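Local coordinates for protein beta-galactosidase (Geobacillus stearothermophilus, PDB 4OIF) that probably hydrolyses terminal non-reducing beta-D-galactose residues in beta-D-galactosides, as a zinc-binding member of glycosyl hydrolase family 42, at residues R311-P325 with M349-Q361. Sequence-based numbering, arbitrary orientation.
Sequences RSLKQQPFLLMECTP and MIAHGSDSILYFQ
Strands 319-322 and 356-359, the last two of the TIM barrel, run nearly parallel, their axes 8° apart and 4.7 Å at closest approach. Backbone bonds tie their two ends: D355 N gives a hydrogen bond to F318 O (2.9 Å), and F360 N one to C323 O (3.0 Å). Between them two serine hydroxyls bond to the main chain of L320: S354 OG accepts a hydrogen bond from L320 N, while S356 OG donates to L320 O (2.8 Å) from above the carbonyl plane. S354 OG also donates to S356 O, on a lone pair, which fixes its rotation.

S354 CB lies over one face of the F318 ring, 3.8 Å from its centroid, and L320 CD2 meets M349 CG at 3.6 Å. Helix 341-351 ends in a Schellman motif with G353 as C-prime residue. Bent at chi3 (56°), R311 brings NH1 to H352 O (2.8 Å), which lies in the guanidinium plane; D308 and D457 form salt bridges with the same group. A leucine here would probably leave H352 O without this donor and take the balancing positive charge from D308 and D457. The contact illustrates how buried side-chain hydroxyls can satisfy main-chain groups between parallel barrel strands, here at L320, two residues before E322, the predicted nucleophile, whose OE1 is hydrogen-bonded to Y286.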
loop_
_atom_site.group_PDB
_atom_site.type_symbol
_atom_site.label_atom_id
_atom_site.label_comp_id
_atom_site.label_asym_id
_atom_site.label_seq_id
_atom_site.Cartn_x
_atom_site.Cartn_y
_atom_site.Cartn_z
ATOM N N ARG A 311 13.888 32.892 1.727
ATOM C CA ARG A 311 14.508 34.204 1.775
ATOM C C ARG A 311 13.421 35.215 2.083
ATOM O O ARG A 311 13.552 36.015 3.006
ATOM C CB ARG A 311 15.210 34.553 0.459
ATOM C CG ARG A 311 16.021 35.859 0.505
ATOM C CD ARG A 311 16.276 36.386 -0.887
ATOM N NE ARG A 311 15.015 36.567 -1.595
ATOM C CZ ARG A 311 14.588 35.803 -2.593
ATOM N NH1 ARG A 311 15.333 34.790 -3.027
ATOM N NH2 ARG A 311 13.411 36.057 -3.150
ATOM N N SER A 312 12.325 35.144 1.337
ATOM C CA SER A 312 11.288 36.158 1.464
ATOM C C SER A 312 10.582 36.211 2.827
ATOM O O SER A 312 10.012 37.241 3.165
ATOM C CB SER A 312 10.250 35.976 0.356
ATOM O OG SER A 312 10.837 36.187 -0.918
ATOM N N LEU A 313 10.611 35.128 3.604
ATOM C CA LEU A 313 9.950 35.120 4.923
ATOM C C LEU A 313 10.308 36.310 5.808
ATOM O O LEU A 313 9.448 36.886 6.482
ATOM C CB LEU A 313 10.274 33.839 5.676
ATOM C CG LEU A 313 9.466 32.669 5.133
ATOM C CD1 LEU A 313 9.948 31.367 5.733
ATOM C CD2 LEU A 313 7.972 32.897 5.401
ATOM N N LYS A 314 11.580 36.678 5.808
ATOM C CA LYS A 314 12.014 37.802 6.615
ATOM C C LYS A 314 12.751 38.836 5.772
ATOM O O LYS A 314 13.409 39.726 6.313
ATOM C CB LYS A 314 12.889 37.321 7.771
ATOM C CG LYS A 314 12.167 36.387 8.734
ATOM C CD LYS A 314 13.052 36.009 9.918
ATOM C CE LYS A 314 13.251 37.190 10.860
ATOM N NZ LYS A 314 12.051 37.371 11.716
ATOM N N GLN A 315 12.627 38.702 4.453
ATOM C CA GLN A 315 13.110 39.698 3.496
ATOM C C GLN A 315 14.542 40.133 3.813
ATOM O O GLN A 315 14.855 41.328 3.879
ATOM C CB GLN A 315 12.158 40.902 3.473
ATOM C CG GLN A 315 10.807 40.621 2.801
ATOM C CD GLN A 315 10.870 40.667 1.266
ATOM O OE1 GLN A 315 10.658 41.716 0.647
ATOM N NE2 GLN A 315 11.161 39.528 0.656
ATOM N N GLN A 316 15.393 39.136 4.029
ATOM C CA GLN A 316 16.790 39.337 4.387
ATOM C C GLN A 316 17.544 38.070 3.959
ATOM O O GLN A 316 16.913 37.083 3.588
ATOM C CB GLN A 316 16.925 39.597 5.891
ATOM C CG GLN A 316 16.521 38.389 6.719
ATOM C CD GLN A 316 16.703 38.572 8.216
ATOM O OE1 GLN A 316 16.901 39.687 8.712
ATOM N NE2 GLN A 316 16.621 37.467 8.951
ATOM N N PRO A 317 18.888 38.080 4.002
ATOM C CA PRO A 317 19.553 36.824 3.633
ATOM C C PRO A 317 19.156 35.656 4.549
ATOM O O PRO A 317 18.859 35.871 5.727
ATOM C CB PRO A 317 21.037 37.152 3.795
ATOM C CG PRO A 317 21.117 38.631 3.677
ATOM C CD PRO A 317 19.855 39.160 4.267
ATOM N N PHE A 318 19.138 34.440 4.010
ATOM C CA PHE A 318 18.870 33.261 4.824
ATOM C C PHE A 318 20.138 32.429 4.973
ATOM O O PHE A 318 21.149 32.711 4.356
ATOM C CB PHE A 318 17.734 32.422 4.220
ATOM C CG PHE A 318 18.115 31.687 2.956
ATOM C CD1 PHE A 318 17.945 32.283 1.712
ATOM C CD2 PHE A 318 18.623 30.387 3.013
ATOM C CE1 PHE A 318 18.292 31.611 0.547
ATOM C CE2 PHE A 318 18.971 29.703 1.852
ATOM C CZ PHE A 318 18.803 30.321 0.613
ATOM N N LEU A 319 20.086 31.400 5.799
ATOM C CA LEU A 319 21.247 30.557 5.981
ATOM C C LEU A 319 20.924 29.115 5.601
ATOM O O LEU A 319 20.044 28.483 6.179
ATOM C CB LEU A 319 21.761 30.657 7.429
ATOM C CG LEU A 319 22.312 32.038 7.838
ATOM C CD1 LEU A 319 22.447 32.188 9.349
ATOM C CD2 LEU A 319 23.644 32.358 7.154
ATOM N N LEU A 320 21.619 28.603 4.593
ATOM C CA LEU A 320 21.556 27.181 4.321
ATOM C C LEU A 320 22.210 26.484 5.499
ATOM O O LEU A 320 23.413 26.635 5.720
ATOM C CB LEU A 320 22.254 26.830 3.018
ATOM C CG LEU A 320 22.211 25.343 2.672
ATOM C CD1 LEU A 320 20.768 24.906 2.511
ATOM C CD2 LEU A 320 23.017 25.051 1.408
ATOM N N MET A 321 21.412 25.754 6.280
ATOM C CA MET A 321 21.926 25.079 7.471
ATOM C C MET A 321 22.424 23.674 7.124
ATOM O O MET A 321 23.420 23.188 7.679
ATOM C CB MET A 321 20.853 25.010 8.566
ATOM C CG MET A 321 21.347 24.452 9.903
ATOM S SD MET A 321 22.528 25.529 10.750
ATOM C CE MET A 321 21.544 27.009 10.912
ATOM N N GLU A 322 21.730 23.022 6.199
ATOM C CA GLU A 322 22.134 21.692 5.779
ATOM C C GLU A 322 21.991 21.492 4.274
ATOM O O GLU A 322 21.054 21.989 3.644
ATOM C CB GLU A 322 21.317 20.626 6.512
ATOM C CG GLU A 322 21.478 20.600 8.028
ATOM C CD GLU A 322 20.452 19.692 8.691
ATOM O OE1 GLU A 322 19.688 19.044 7.940
ATOM O OE2 GLU A 322 20.409 19.628 9.945
ATOM N N CYS A 323 22.955 20.768 3.715
ATOM C CA CYS A 323 22.830 20.097 2.422
ATOM C C CYS A 323 23.884 18.992 2.443
ATOM O O CYS A 323 24.716 18.956 3.353
ATOM C CB CYS A 323 23.025 21.061 1.244
ATOM S SG CYS A 323 24.683 21.771 1.058
ATOM N N THR A 324 23.841 18.071 1.487
ATOM C CA THR A 324 24.865 17.024 1.444
ATOM C C THR A 324 25.883 17.357 0.361
ATOM O O THR A 324 25.517 17.810 -0.725
ATOM C CB THR A 324 24.255 15.589 1.215
ATOM O OG1 THR A 324 25.302 14.615 1.081
ATOM C CG2 THR A 324 23.371 15.539 0.002
ATOM N N PRO A 325 27.175 17.170 0.675
ATOM C CA PRO A 325 28.274 17.354 -0.283
ATOM C C PRO A 325 28.350 16.202 -1.285
ATOM O O PRO A 325 29.137 16.244 -2.227
ATOM C CB PRO A 325 29.521 17.391 0.612
ATOM C CG PRO A 325 29.140 16.594 1.822
ATOM C CD PRO A 325 27.662 16.825 2.027
ATOM N N MET A 349 22.656 28.289 -4.180
ATOM C CA MET A 349 22.191 28.658 -2.855
ATOM C C MET A 349 22.582 30.088 -2.524
ATOM O O MET A 349 21.741 30.866 -2.051
ATOM C CB MET A 349 22.736 27.691 -1.809
ATOM C CG MET A 349 21.966 26.385 -1.764
ATOM S SD MET A 349 20.285 26.636 -1.172
ATOM C CE MET A 349 19.579 25.026 -1.510
ATOM N N ILE A 350 23.840 30.446 -2.778
ATOM C CA ILE A 350 24.259 31.829 -2.523
ATOM C C ILE A 350 23.497 32.828 -3.416
ATOM O O ILE A 350 23.175 33.940 -3.005
ATOM C CB ILE A 350 25.785 32.001 -2.732
ATOM C CG1 ILE A 350 26.551 31.005 -1.852
ATOM C CG2 ILE A 350 26.244 33.452 -2.450
ATOM C CD1 ILE A 350 26.279 31.172 -0.374
ATOM N N ALA A 351 23.193 32.419 -4.638
ATOM C CA ALA A 351 22.594 33.319 -5.607
ATOM C C ALA A 351 21.156 33.713 -5.233
ATOM O O ALA A 351 20.704 34.810 -5.562
ATOM C CB ALA A 351 22.629 32.688 -6.987
ATOM N N HIS A 352 20.442 32.821 -4.553
ATOM C CA HIS A 352 19.059 33.085 -4.187
ATOM C C HIS A 352 18.956 33.639 -2.776
ATOM O O HIS A 352 17.856 33.827 -2.273
ATOM C CB HIS A 352 18.207 31.820 -4.319
ATOM C CG HIS A 352 17.814 31.495 -5.729
ATOM N ND1 HIS A 352 16.594 31.852 -6.264
ATOM C CD2 HIS A 352 18.483 30.852 -6.716
ATOM C CE1 HIS A 352 16.531 31.445 -7.519
ATOM N NE2 HIS A 352 17.663 30.832 -7.818
ATOM N N GLY A 353 20.097 33.923 -2.146
ATOM C CA GLY A 353 20.089 34.683 -0.909
ATOM C C GLY A 353 20.810 34.141 0.318
ATOM O O GLY A 353 20.928 34.843 1.321
ATOM N N SER A 354 21.308 32.914 0.261
ATOM C CA SER A 354 21.997 32.348 1.424
ATOM C C SER A 354 23.344 33.017 1.718
ATOM O O SER A 354 24.131 33.282 0.804
ATOM C CB SER A 354 22.213 30.849 1.231
ATOM O OG SER A 354 22.876 30.283 2.345
ATOM N N ASP A 355 23.606 33.288 2.995
ATOM C CA ASP A 355 24.930 33.740 3.431
ATOM C C ASP A 355 25.732 32.599 4.059
ATOM O O ASP A 355 26.663 32.835 4.831
ATOM C CB ASP A 355 24.820 34.907 4.417
ATOM C CG ASP A 355 24.531 36.226 3.723
ATOM O OD1 ASP A 355 24.734 36.314 2.492
ATOM O OD2 ASP A 355 24.103 37.180 4.407
ATOM N N SER A 356 25.388 31.364 3.712
ATOM C CA SER A 356 26.143 30.209 4.189
ATOM C C SER A 356 26.026 29.008 3.259
ATOM O O SER A 356 25.050 28.872 2.530
ATOM C CB SER A 356 25.680 29.800 5.588
ATOM O OG SER A 356 24.349 29.318 5.558
ATOM N N ILE A 357 27.050 28.162 3.290
ATOM C CA ILE A 357 26.989 26.803 2.786
ATOM C C ILE A 357 27.365 25.855 3.938
ATOM O O ILE A 357 28.539 25.737 4.356
ATOM C CB ILE A 357 27.911 26.581 1.566
ATOM C CG1 ILE A 357 27.523 27.518 0.409
ATOM C CG2 ILE A 357 27.838 25.138 1.118
ATOM C CD1 ILE A 357 26.135 27.279 -0.172
ATOM N N LEU A 358 26.340 25.203 4.471
ATOM C CA LEU A 358 26.508 24.312 5.601
ATOM C C LEU A 358 25.960 22.921 5.264
ATOM O O LEU A 358 24.923 22.769 4.608
ATOM C CB LEU A 358 25.830 24.893 6.848
ATOM C CG LEU A 358 26.371 26.260 7.294
ATOM C CD1 LEU A 358 25.464 26.951 8.329
ATOM C CD2 LEU A 358 27.794 26.125 7.829
ATOM N N TYR A 359 26.694 21.915 5.722
ATOM C CA TYR A 359 26.438 20.528 5.414
ATOM C C TYR A 359 25.895 19.749 6.596
ATOM O O TYR A 359 26.114 20.082 7.773
ATOM C CB TYR A 359 27.723 19.832 4.952
ATOM C CG TYR A 359 28.527 20.585 3.919
ATOM C CD1 TYR A 359 27.978 20.912 2.682
ATOM C CD2 TYR A 359 29.850 20.951 4.174
ATOM C CE1 TYR A 359 28.721 21.599 1.735
ATOM C CE2 TYR A 359 30.601 21.626 3.234
ATOM C CZ TYR A 359 30.032 21.949 2.015
ATOM O OH TYR A 359 30.778 22.626 1.079
ATOM N N PHE A 360 25.184 18.688 6.269
ATOM C CA PHE A 360 25.175 17.556 7.153
ATOM C C PHE A 360 25.911 16.456 6.416
ATOM O O PHE A 360 25.483 16.058 5.335
ATOM C CB PHE A 360 23.768 17.097 7.532
ATOM C CG PHE A 360 23.790 16.017 8.562
ATOM C CD1 PHE A 360 23.776 16.335 9.916
ATOM C CD2 PHE A 360 23.929 14.692 8.183
ATOM C CE1 PHE A 360 23.847 15.345 10.873
ATOM C CE2 PHE A 360 24.003 13.695 9.133
ATOM C CZ PHE A 360 23.966 14.020 10.480
ATOM N N GLN A 361 27.019 15.971 6.968
ATOM C CA GLN A 361 27.623 16.473 8.196
ATOM C C GLN A 361 29.129 16.627 7.945
ATOM O O GLN A 361 29.581 16.491 6.809
ATOM C CB GLN A 361 27.354 15.525 9.375
ATOM C CG GLN A 361 27.834 14.099 9.156
ATOM C CD GLN A 361 27.578 13.190 10.360
ATOM O OE1 GLN A 361 27.703 13.608 11.510
ATOM N NE2 GLN A 361 27.234 11.933 10.089
#